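Local coordinates for protein nitrilotriacetate monooxygenase (Burkholderia pseudomallei, PDB 3SDO) that probably acts as a flavin-dependent monooxygenase that uses reduced FMN and molecular oxygen to oxidise an organic substrate, at residues Asp265-Val277 with Trp385-Pro399. Numbering follows the deposited sequence.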
loop_
_atom_site.group_PDB
_atom_site.type_symbol
_atom_site.label_atom_id
_atom_site.label_comp_id
_atom_site.label_asym_id
_atom_site.label_seq_id
_atom_site.Cartn_x
_atom_site.Cartn_y
_atom_site.Cartn_z
ATOM N N ASP A 265 -17.215 23.241 -11.571
ATOM C CA ASP A 265 -17.745 22.126 -12.359
ATOM C C ASP A 265 -16.847 20.881 -12.205
ATOM O O ASP A 265 -17.311 19.758 -12.326
ATOM C CB ASP A 265 -17.809 22.602 -13.834
ATOM C CG ASP A 265 -18.535 21.643 -14.786
ATOM O OD1 ASP A 265 -19.313 20.781 -14.340
ATOM O OD2 ASP A 265 -18.326 21.807 -16.028
ATOM N N HIS A 266 -15.559 21.084 -11.933
ATOM C CA HIS A 266 -14.609 19.973 -11.827
ATOM C C HIS A 266 -14.226 19.674 -10.381
ATOM O O HIS A 266 -13.220 19.016 -10.125
ATOM C CB HIS A 266 -13.359 20.257 -12.644
ATOM C CG HIS A 266 -13.650 20.561 -14.074
ATOM N ND1 HIS A 266 -14.540 19.817 -14.816
ATOM C CD2 HIS A 266 -13.173 21.522 -14.900
ATOM C CE1 HIS A 266 -14.617 20.322 -16.033
ATOM N NE2 HIS A 266 -13.804 21.362 -16.111
ATOM N N VAL A 267 -15.022 20.160 -9.439
ATOM C CA VAL A 267 -14.864 19.752 -8.043
ATOM C C VAL A 267 -16.116 19.018 -7.680
ATOM O O VAL A 267 -17.154 19.638 -7.425
ATOM C CB VAL A 267 -14.688 20.933 -7.106
ATOM C CG1 VAL A 267 -14.472 20.412 -5.640
ATOM C CG2 VAL A 267 -13.552 21.854 -7.614
ATOM N N LYS A 268 -16.024 17.694 -7.679
ATOM C CA LYS A 268 -17.189 16.847 -7.493
ATOM C C LYS A 268 -17.543 16.708 -6.005
ATOM O O LYS A 268 -16.661 16.492 -5.160
ATOM C CB LYS A 268 -16.923 15.457 -8.085
ATOM C CG LYS A 268 -16.436 15.451 -9.536
ATOM C CD LYS A 268 -17.460 16.037 -10.509
ATOM C CE LYS A 268 -17.004 15.771 -11.923
ATOM N NZ LYS A 268 -17.886 16.291 -12.977
ATOM N N VAL A 269 -18.821 16.791 -5.678
ATOM C CA VAL A 269 -19.267 16.627 -4.290
ATOM C C VAL A 269 -20.086 15.347 -4.156
ATOM O O VAL A 269 -21.120 15.194 -4.816
ATOM C CB VAL A 269 -20.067 17.837 -3.815
ATOM C CG1 VAL A 269 -20.660 17.592 -2.436
ATOM C CG2 VAL A 269 -19.191 19.116 -3.816
ATOM N N PHE A 270 -19.616 14.449 -3.286
ATOM C CA PHE A 270 -20.161 13.099 -3.113
ATOM C C PHE A 270 -20.537 12.820 -1.648
ATOM O O PHE A 270 -19.722 12.320 -0.869
ATOM C CB PHE A 270 -19.114 12.074 -3.577
ATOM C CG PHE A 270 -18.758 12.171 -5.055
ATOM C CD1 PHE A 270 -19.684 12.610 -6.011
ATOM C CD2 PHE A 270 -17.514 11.802 -5.492
ATOM C CE1 PHE A 270 -19.336 12.661 -7.372
ATOM C CE2 PHE A 270 -17.179 11.822 -6.829
ATOM C CZ PHE A 270 -18.059 12.251 -7.766
ATOM N N PRO A 271 -21.764 13.156 -1.244
ATOM C CA PRO A 271 -22.102 12.825 0.134
ATOM C C PRO A 271 -22.219 11.329 0.318
ATOM O O PRO A 271 -22.553 10.622 -0.626
ATOM C CB PRO A 271 -23.453 13.495 0.365
ATOM C CG PRO A 271 -23.893 14.005 -0.902
ATOM C CD PRO A 271 -22.862 13.812 -1.953
ATOM N N GLY A 272 -21.909 10.878 1.525
ATOM C CA GLY A 272 -22.025 9.496 1.928
ATOM C C GLY A 272 -23.432 9.126 2.304
ATOM O O GLY A 272 -24.110 9.888 2.999
ATOM N N ILE A 273 -23.887 7.980 1.804
ATOM C CA ILE A 273 -25.209 7.481 2.098
ATOM C C ILE A 273 -25.106 5.982 2.222
ATOM O O ILE A 273 -24.164 5.371 1.671
ATOM C CB ILE A 273 -26.257 7.831 1.006
ATOM C CG1 ILE A 273 -25.837 7.298 -0.372
ATOM C CG2 ILE A 273 -26.439 9.328 0.929
ATOM C CD1 ILE A 273 -26.951 7.402 -1.449
ATOM N N GLY A 274 -26.056 5.417 2.964
ATOM C CA GLY A 274 -26.135 3.987 3.238
ATOM C C GLY A 274 -27.538 3.444 3.044
ATOM O O GLY A 274 -28.213 3.103 4.009
ATOM N N PRO A 275 -27.985 3.351 1.792
ATOM C CA PRO A 275 -29.360 2.937 1.514
ATOM C C PRO A 275 -29.658 1.469 1.819
ATOM O O PRO A 275 -28.808 0.613 1.628
ATOM C CB PRO A 275 -29.490 3.188 0.008
ATOM C CG PRO A 275 -28.072 3.099 -0.492
ATOM C CD PRO A 275 -27.280 3.742 0.557
ATOM N N ILE A 276 -30.889 1.198 2.238
ATOM C CA ILE A 276 -31.368 -0.146 2.484
ATOM C C ILE A 276 -32.671 -0.331 1.724
ATOM O O ILE A 276 -33.645 0.400 1.961
ATOM C CB ILE A 276 -31.626 -0.365 3.991
ATOM C CG1 ILE A 276 -30.357 -0.070 4.802
ATOM C CG2 ILE A 276 -32.155 -1.788 4.259
ATOM C CD1 ILE A 276 -30.536 -0.276 6.331
ATOM N N VAL A 277 -32.701 -1.297 0.813
ATOM C CA VAL A 277 -33.827 -1.426 -0.108
ATOM C C VAL A 277 -34.472 -2.799 0.018
ATOM O O VAL A 277 -33.807 -3.778 0.380
ATOM C CB VAL A 277 -33.402 -1.172 -1.587
ATOM C CG1 VAL A 277 -32.871 0.274 -1.751
ATOM C CG2 VAL A 277 -32.344 -2.157 -2.011
ATOM N N TRP A 385 -31.624 14.681 -4.306
ATOM C CA TRP A 385 -30.365 15.275 -3.820
ATOM C C TRP A 385 -29.551 15.877 -4.967
ATOM O O TRP A 385 -28.963 16.944 -4.825
ATOM C CB TRP A 385 -29.503 14.239 -3.076
ATOM C CG TRP A 385 -29.954 13.982 -1.663
ATOM C CD1 TRP A 385 -31.221 13.713 -1.250
ATOM C CD2 TRP A 385 -29.141 13.976 -0.486
ATOM N NE1 TRP A 385 -31.261 13.545 0.104
ATOM C CE2 TRP A 385 -29.996 13.708 0.608
ATOM C CE3 TRP A 385 -27.772 14.159 -0.244
ATOM C CZ2 TRP A 385 -29.528 13.611 1.918
ATOM C CZ3 TRP A 385 -27.310 14.075 1.069
ATOM C CH2 TRP A 385 -28.190 13.793 2.133
ATOM N N VAL A 386 -29.544 15.204 -6.101
ATOM C CA VAL A 386 -28.794 15.670 -7.285
ATOM C C VAL A 386 -29.518 16.842 -7.978
ATOM O O VAL A 386 -28.898 17.871 -8.248
ATOM C CB VAL A 386 -28.504 14.506 -8.253
ATOM C CG1 VAL A 386 -27.892 15.005 -9.575
ATOM C CG2 VAL A 386 -27.539 13.527 -7.576
ATOM N N ASP A 387 -30.824 16.717 -8.196
ATOM C CA ASP A 387 -31.616 17.808 -8.791
ATOM C C ASP A 387 -31.489 19.108 -8.008
ATOM O O ASP A 387 -31.435 20.184 -8.600
ATOM C CB ASP A 387 -33.111 17.479 -8.803
ATOM C CG ASP A 387 -33.516 16.556 -9.926
ATOM O OD1 ASP A 387 -32.700 16.228 -10.815
ATOM O OD2 ASP A 387 -34.696 16.179 -9.896
ATOM N N GLU A 388 -31.463 19.000 -6.677
ATOM C CA GLU A 388 -31.599 20.175 -5.830
ATOM C C GLU A 388 -30.271 20.696 -5.323
ATOM O O GLU A 388 -30.240 21.596 -4.485
ATOM C CB GLU A 388 -32.574 19.876 -4.673
ATOM C CG GLU A 388 -33.990 19.535 -5.144
ATOM C CD GLU A 388 -34.576 20.615 -6.059
ATOM O OE1 GLU A 388 -34.520 21.778 -5.636
ATOM O OE2 GLU A 388 -35.086 20.288 -7.164
ATOM N N GLY A 389 -29.169 20.149 -5.819
ATOM C CA GLY A 389 -27.840 20.703 -5.514
ATOM C C GLY A 389 -27.215 20.269 -4.202
ATOM O O GLY A 389 -26.535 21.058 -3.552
ATOM N N ALA A 390 -27.433 19.023 -3.794
ATOM C CA ALA A 390 -26.751 18.484 -2.613
ATOM C C ALA A 390 -25.676 17.473 -2.991
ATOM O O ALA A 390 -24.883 17.073 -2.135
ATOM C CB ALA A 390 -27.735 17.834 -1.667
ATOM N N ALA A 391 -25.641 17.063 -4.256
ATOM C CA ALA A 391 -24.738 15.979 -4.672
ATOM C C ALA A 391 -24.499 16.002 -6.184
ATOM O O ALA A 391 -25.377 16.378 -6.934
ATOM C CB ALA A 391 -25.316 14.642 -4.241
ATOM N N ASP A 392 -23.286 15.649 -6.600
ATOM C CA ASP A 392 -22.948 15.343 -7.997
ATOM C C ASP A 392 -22.881 13.825 -8.195
ATOM O O ASP A 392 -22.723 13.318 -9.312
ATOM C CB ASP A 392 -21.577 15.920 -8.364
ATOM C CG ASP A 392 -21.543 17.437 -8.303
ATOM O OD1 ASP A 392 -22.526 18.044 -8.733
ATOM O OD2 ASP A 392 -20.532 18.012 -7.812
ATOM N N GLY A 393 -22.938 13.118 -7.079
ATOM C CA GLY A 393 -22.762 11.683 -7.016
ATOM C C GLY A 393 -22.798 11.295 -5.558
ATOM O O GLY A 393 -23.012 12.163 -4.701
ATOM N N PHE A 394 -22.618 10.006 -5.268
ATOM C CA PHE A 394 -22.672 9.529 -3.896
ATOM C C PHE A 394 -21.539 8.573 -3.553
ATOM O O PHE A 394 -21.116 7.781 -4.380
ATOM C CB PHE A 394 -23.990 8.817 -3.630
ATOM C CG PHE A 394 -25.181 9.687 -3.811
ATOM C CD1 PHE A 394 -25.602 10.508 -2.791
ATOM C CD2 PHE A 394 -25.880 9.692 -5.012
ATOM C CE1 PHE A 394 -26.717 11.351 -2.963
ATOM C CE2 PHE A 394 -26.971 10.525 -5.189
ATOM C CZ PHE A 394 -27.395 11.345 -4.142
ATOM N N MET A 395 -21.075 8.656 -2.318
ATOM C CA MET A 395 -20.173 7.660 -1.742
ATOM C C MET A 395 -21.019 6.631 -0.993
ATOM O O MET A 395 -21.598 6.948 0.049
ATOM C CB MET A 395 -19.198 8.352 -0.788
ATOM C CG MET A 395 -18.085 7.476 -0.241
ATOM S SD MET A 395 -16.705 7.247 -1.396
ATOM C CE MET A 395 -15.936 8.901 -1.443
ATOM N N LEU A 396 -21.080 5.407 -1.501
ATOM C CA LEU A 396 -21.883 4.355 -0.881
ATOM C C LEU A 396 -21.130 3.767 0.294
ATOM O O LEU A 396 -20.045 3.215 0.122
ATOM C CB LEU A 396 -22.216 3.268 -1.892
ATOM C CG LEU A 396 -22.964 3.776 -3.115
ATOM C CD1 LEU A 396 -22.783 2.800 -4.280
ATOM C CD2 LEU A 396 -24.449 3.983 -2.769
ATOM N N GLY A 397 -21.708 3.926 1.485
ATOM C CA GLY A 397 -21.179 3.357 2.718
ATOM C C GLY A 397 -22.212 2.407 3.264
ATOM O O GLY A 397 -22.977 2.772 4.156
ATOM N N LEU A 398 -22.254 1.190 2.721
ATOM C CA LEU A 398 -23.357 0.285 3.024
ATOM C C LEU A 398 -23.149 -0.365 4.391
ATOM O O LEU A 398 -22.040 -0.771 4.728
ATOM C CB LEU A 398 -23.542 -0.760 1.928
ATOM C CG LEU A 398 -23.996 -0.092 0.624
ATOM C CD1 LEU A 398 -23.414 -0.779 -0.590
ATOM C CD2 LEU A 398 -25.539 0.017 0.582
ATOM N N PRO A 399 -24.225 -0.452 5.196
ATOM C CA PRO A 399 -24.082 -0.995 6.538
ATOM C C PRO A 399 -23.394 -2.383 6.556
ATOM O O PRO A 399 -22.544 -2.647 7.403
ATOM C CB PRO A 399 -25.543 -1.070 7.038
ATOM C CG PRO A 399 -26.231 -0.025 6.329
ATOM C CD PRO A 399 -25.599 0.010 4.943
#
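W385, near the C-terminal end of helix 375-387, meets P271 of the strand that helix covers, where two neighbouring parallel strands of the luciferase-like TIM barrel, 268-273 and 393-396, pair side by side. The indole offers its edge: CE3 lies 3.9 Å from P271 CG, near the ring plane, while NE1 turns to E381. A Schellman motif with G389 as its positive-phi residue ends the helix and lets the chain return to the sheet. A391 then presses its CB against P271 CD at 3.5 Å, a tight carbon contact on the proline ring.

D392 illustrates how a side chain can extend backbone pairing beyond the strand proper. Its N-H gives V269 O a nearly straight bond (2.8 Å, 169°), and its OD2 takes V269 N on the anti side of the carboxylate, 25° out of plane. With CG anti to the carbonyl carbon (chi1 -64°), and hence beside the D392 backbone N, the carboxylate can bring OD2 to V269 N while that N-H is bound to V269 O; K254 forms a salt bridge with OD2 and Y250 holds OD1, so both oxygens are engaged. At G393 the ring of F270 lies close to the bare backbone, CD1 standing 3.4 Å from G393 CA.

F394 lies on the helix side of the sheet, touching M382, and I273 CD1 lies 3.6 Å from F394 CD1. M395 points from the other face, into the barrel, where its side chain lies about 9 Å from that of T98, a predicted FMN-binding residue. Its backbone binds on both sides of G272, the N-H to P271 O from above the carbonyl plane and the O to I273 N. L396 shares the helix-side face with I273 and touches F408. Next, G397 N continues the ladder to I273 O, and beyond it L398 crosses P275 at about a right angle, its CD2 3.5 Å from P275 O.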